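PDB 5GXX: glucanase from Clostridium thermocellum, which probably hydrolyses internal beta-1,4-glucosidic bonds of cellulose as a cellulosomal endoglucanase of glycoside hydrolase family 9. Local coordinates for residues A[239-250]-A[268-276]. The protein carries 1 engineered substitution. Sequence-based numbering, arbitrary orientation.
Sequences YQWAHCWDDCHY and FAQMHLDWW. With CA (calcium ion), chain C.
Met271 sits over one face of the Tyr239 phenol, CG above its centre: that atom is 3.6 Å from the ring centroid of Tyr239 and only 9° off the normal, a CH-pi contact. The Met271 SD approaches Tyr239 CE1 at 3.5 Å, making the pair a Met-aromatic contact as well. The extended start of the methionine chain, with CG anti to the backbone N (chi1 180°), carries it off helix 263-276 and across the phenol at about a right angle. On the opposite face of the same ring lies CG of Gln240, offset toward the rim. Trp275 meets Tyr239 differently: the phenol turns its edge to the indole face in an offset edge-to-face pair, planes 88° apart. Gln240 spreads over the Trp275 indole, its CA 3.5 Å from the centroid of the six-membered ring and its amide plane nearly parallel to the indole beneath it; the Gln240 NE2 also donates to Tyr239 OH at 3.2 Å.

Two ring N-H groups of the helix hold the backbone of the loop. His272 ND1 donates to Tyr239 O in a nearly straight bond of 2.9 Å, in the carbonyl plane and on a lone pair, which identifies ND1 as protonated. Trp276 NE1 reaches Trp241 O, also at 2.9 Å, but from above the carbonyl plane. Both acceptors lie close to the donor ring planes, so the bonds help to fix how the rings are turned. Tyr250 covers a face of His272, its CD1 3.4 Å from His272 CE1, while Phe268 packs against Tyr239 CB and the His249 ring.

Farther along the loop, Asp246 O binds calcium together with Ser195, Gly196, Asp199 and Glu200. The contact thus joins a calcium-binding loop to a neighbouring helix through an aromatic core within the helical catalytic domain, an (alpha/alpha)6 barrel in family 9 glycoside hydrolases.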
# COMPACT_ATOMS: atom_id res chain seq x y z
N TYR A 239 -38.12 -36.82 21.20
CA TYR A 239 -38.63 -35.83 22.15
C TYR A 239 -37.57 -35.01 22.90
O TYR A 239 -37.93 -34.02 23.54
CB TYR A 239 -39.56 -36.48 23.17
CG TYR A 239 -38.91 -37.50 24.08
CD1 TYR A 239 -38.68 -38.80 23.65
CD2 TYR A 239 -38.51 -37.15 25.37
CE1 TYR A 239 -38.05 -39.72 24.47
CE2 TYR A 239 -37.89 -38.06 26.21
CZ TYR A 239 -37.68 -39.36 25.75
OH TYR A 239 -37.06 -40.28 26.57
N GLN A 240 -36.31 -35.43 22.82
CA GLN A 240 -35.21 -34.84 23.59
C GLN A 240 -34.53 -33.69 22.82
O GLN A 240 -33.33 -33.73 22.51
CB GLN A 240 -34.20 -35.92 23.99
CG GLN A 240 -34.78 -37.03 24.84
CD GLN A 240 -33.74 -38.02 25.30
OE1 GLN A 240 -32.53 -37.84 25.10
NE2 GLN A 240 -34.20 -39.09 25.93
N TRP A 241 -35.34 -32.70 22.47
CA TRP A 241 -34.86 -31.49 21.84
C TRP A 241 -35.94 -30.43 22.04
O TRP A 241 -36.91 -30.68 22.77
CB TRP A 241 -34.49 -31.74 20.36
CG TRP A 241 -33.54 -30.71 19.80
CD1 TRP A 241 -33.82 -29.76 18.87
CD2 TRP A 241 -32.15 -30.56 20.13
NE1 TRP A 241 -32.70 -29.01 18.60
CE2 TRP A 241 -31.67 -29.46 19.38
CE3 TRP A 241 -31.26 -31.23 20.98
CZ2 TRP A 241 -30.33 -29.03 19.43
CZ3 TRP A 241 -29.93 -30.78 21.06
CH2 TRP A 241 -29.49 -29.68 20.30
N ALA A 242 -35.78 -29.26 21.43
CA ALA A 242 -36.75 -28.17 21.48
C ALA A 242 -37.45 -27.97 20.15
O ALA A 242 -36.85 -28.11 19.08
CB ALA A 242 -36.07 -26.85 21.85
N HIS A 243 -38.72 -27.57 20.24
CA HIS A 243 -39.39 -26.87 19.16
C HIS A 243 -38.49 -25.72 18.72
O HIS A 243 -38.06 -24.92 19.54
CB HIS A 243 -40.68 -26.31 19.73
CG HIS A 243 -41.63 -25.77 18.70
ND1 HIS A 243 -42.52 -26.58 18.03
CD2 HIS A 243 -41.81 -24.52 18.22
CE1 HIS A 243 -43.22 -25.84 17.19
NE2 HIS A 243 -42.82 -24.59 17.28
N CYS A 244 -38.23 -25.63 17.41
CA CYS A 244 -37.36 -24.58 16.89
C CYS A 244 -37.49 -24.46 15.38
O CYS A 244 -38.23 -25.22 14.74
CB CYS A 244 -35.91 -24.90 17.25
SG CYS A 244 -35.25 -26.41 16.46
N TRP A 245 -36.74 -23.52 14.81
CA TRP A 245 -36.77 -23.26 13.36
C TRP A 245 -36.60 -24.50 12.49
O TRP A 245 -37.11 -24.51 11.37
CB TRP A 245 -35.74 -22.20 12.95
CG TRP A 245 -34.33 -22.64 13.27
CD1 TRP A 245 -33.63 -22.42 14.43
CD2 TRP A 245 -33.47 -23.44 12.44
NE1 TRP A 245 -32.40 -23.03 14.37
CE2 TRP A 245 -32.27 -23.65 13.15
CE3 TRP A 245 -33.59 -23.99 11.16
CZ2 TRP A 245 -31.20 -24.39 12.64
CZ3 TRP A 245 -32.53 -24.72 10.64
CH2 TRP A 245 -31.36 -24.92 11.38
N ASP A 246 -35.85 -25.49 12.96
CA ASP A 246 -35.57 -26.69 12.18
C ASP A 246 -36.63 -27.79 12.30
O ASP A 246 -36.75 -28.68 11.44
CB ASP A 246 -34.22 -27.27 12.61
CG ASP A 246 -33.82 -28.46 11.77
OD1 ASP A 246 -33.50 -28.26 10.59
OD2 ASP A 246 -33.87 -29.60 12.29
N ASP A 247 -37.37 -27.74 13.40
CA ASP A 247 -38.22 -28.84 13.81
C ASP A 247 -39.35 -28.41 14.74
O ASP A 247 -39.16 -28.19 15.94
CB ASP A 247 -37.36 -29.93 14.45
CG ASP A 247 -38.12 -31.23 14.67
OD1 ASP A 247 -39.35 -31.27 14.43
OD2 ASP A 247 -37.46 -32.19 15.11
N CYS A 248 -40.54 -28.33 14.16
CA CYS A 248 -41.76 -27.93 14.83
C CYS A 248 -42.68 -29.10 15.17
O CYS A 248 -43.84 -28.88 15.52
CB CYS A 248 -42.51 -26.90 13.97
SG CYS A 248 -41.76 -25.26 13.93
N HIS A 249 -42.21 -30.34 15.09
CA HIS A 249 -43.10 -31.47 15.41
C HIS A 249 -43.58 -31.45 16.85
O HIS A 249 -44.70 -31.88 17.12
CB HIS A 249 -42.61 -32.87 15.00
CG HIS A 249 -41.63 -33.51 15.94
ND1 HIS A 249 -40.27 -33.31 15.82
CD2 HIS A 249 -41.79 -34.40 16.95
CE1 HIS A 249 -39.64 -34.03 16.73
NE2 HIS A 249 -40.54 -34.68 17.45
N TYR A 250 -42.73 -30.94 17.74
CA TYR A 250 -43.04 -30.86 19.17
C TYR A 250 -44.35 -30.10 19.38
O TYR A 250 -45.29 -30.60 20.01
CB TYR A 250 -41.89 -30.20 19.95
CG TYR A 250 -40.56 -30.86 19.61
CD1 TYR A 250 -40.17 -32.02 20.26
CD2 TYR A 250 -39.74 -30.35 18.60
CE1 TYR A 250 -38.98 -32.66 19.93
CE2 TYR A 250 -38.55 -30.99 18.26
CZ TYR A 250 -38.19 -32.14 18.92
OH TYR A 250 -37.03 -32.80 18.58
N PHE A 268 -47.07 -38.26 24.04
CA PHE A 268 -45.90 -37.56 23.50
C PHE A 268 -45.64 -36.23 24.19
O PHE A 268 -44.50 -35.99 24.60
CB PHE A 268 -45.98 -37.34 21.98
CG PHE A 268 -44.82 -36.53 21.47
CD1 PHE A 268 -43.64 -37.17 21.12
CD2 PHE A 268 -44.87 -35.14 21.46
CE1 PHE A 268 -42.54 -36.43 20.69
CE2 PHE A 268 -43.78 -34.40 21.03
CZ PHE A 268 -42.61 -35.05 20.66
N ALA A 269 -46.66 -35.38 24.31
CA ALA A 269 -46.51 -34.05 24.89
C ALA A 269 -45.99 -34.17 26.32
O ALA A 269 -45.12 -33.39 26.71
CB ALA A 269 -47.84 -33.29 24.88
N GLN A 270 -46.50 -35.13 27.09
CA GLN A 270 -46.09 -35.28 28.49
C GLN A 270 -44.67 -35.84 28.61
O GLN A 270 -43.91 -35.41 29.49
CB GLN A 270 -47.12 -36.11 29.29
CG GLN A 270 -48.44 -35.38 29.46
CD GLN A 270 -49.57 -36.26 29.94
OE1 GLN A 270 -49.35 -37.28 30.60
NE2 GLN A 270 -50.79 -35.86 29.62
N MET A 271 -44.29 -36.74 27.72
CA MET A 271 -42.93 -37.27 27.70
C MET A 271 -41.92 -36.15 27.36
O MET A 271 -40.91 -35.94 28.07
CB MET A 271 -42.83 -38.41 26.67
CG MET A 271 -41.44 -39.04 26.57
SD MET A 271 -41.42 -40.39 25.36
CE MET A 271 -43.02 -41.16 25.62
N HIS A 272 -42.23 -35.40 26.32
CA HIS A 272 -41.40 -34.30 25.85
C HIS A 272 -41.26 -33.21 26.93
O HIS A 272 -40.14 -32.80 27.31
CB HIS A 272 -42.00 -33.71 24.57
CG HIS A 272 -41.46 -32.37 24.17
ND1 HIS A 272 -40.17 -32.17 23.72
CD2 HIS A 272 -42.03 -31.14 24.19
CE1 HIS A 272 -39.97 -30.88 23.51
NE2 HIS A 272 -41.09 -30.23 23.76
N LEU A 273 -42.40 -32.77 27.46
CA LEU A 273 -42.34 -31.72 28.48
C LEU A 273 -41.70 -32.21 29.78
O LEU A 273 -40.93 -31.48 30.41
CB LEU A 273 -43.69 -31.05 28.73
CG LEU A 273 -44.21 -30.22 27.56
CD1 LEU A 273 -45.68 -29.85 27.76
CD2 LEU A 273 -43.35 -29.00 27.24
N ASP A 274 -41.99 -33.46 30.16
CA ASP A 274 -41.37 -33.99 31.38
C ASP A 274 -39.85 -33.96 31.25
O ASP A 274 -39.15 -33.65 32.20
CB ASP A 274 -41.84 -35.42 31.65
CG ASP A 274 -43.24 -35.49 32.27
OD1 ASP A 274 -43.88 -34.43 32.48
OD2 ASP A 274 -43.65 -36.62 32.58
N TRP A 275 -39.34 -34.29 30.06
CA TRP A 275 -37.90 -34.29 29.83
C TRP A 275 -37.27 -32.92 30.04
O TRP A 275 -36.12 -32.85 30.43
CB TRP A 275 -37.58 -34.85 28.43
CG TRP A 275 -36.12 -34.97 28.10
CD1 TRP A 275 -35.27 -35.98 28.45
CD2 TRP A 275 -35.35 -34.03 27.35
NE1 TRP A 275 -33.99 -35.70 27.98
CE2 TRP A 275 -34.03 -34.52 27.28
CE3 TRP A 275 -35.65 -32.82 26.71
CZ2 TRP A 275 -33.02 -33.85 26.60
CZ3 TRP A 275 -34.65 -32.16 26.03
CH2 TRP A 275 -33.35 -32.68 25.97
N TRP A 276 -38.04 -31.88 29.77
CA TRP A 276 -37.62 -30.50 29.98
C TRP A 276 -37.74 -30.01 31.43
O TRP A 276 -37.10 -29.02 31.78
CB TRP A 276 -38.44 -29.60 29.05
CG TRP A 276 -37.84 -29.53 27.69
CD1 TRP A 276 -38.10 -30.35 26.62
CD2 TRP A 276 -36.83 -28.62 27.27
NE1 TRP A 276 -37.30 -29.98 25.55
CE2 TRP A 276 -36.51 -28.92 25.93
CE3 TRP A 276 -36.18 -27.54 27.90
CZ2 TRP A 276 -35.55 -28.19 25.21
CZ3 TRP A 276 -35.24 -26.81 27.18
CH2 TRP A 276 -34.93 -27.14 25.85
CA CA C . -37.49 -30.14 9.76
O HOH W 1 -35.54 -29.39 8.87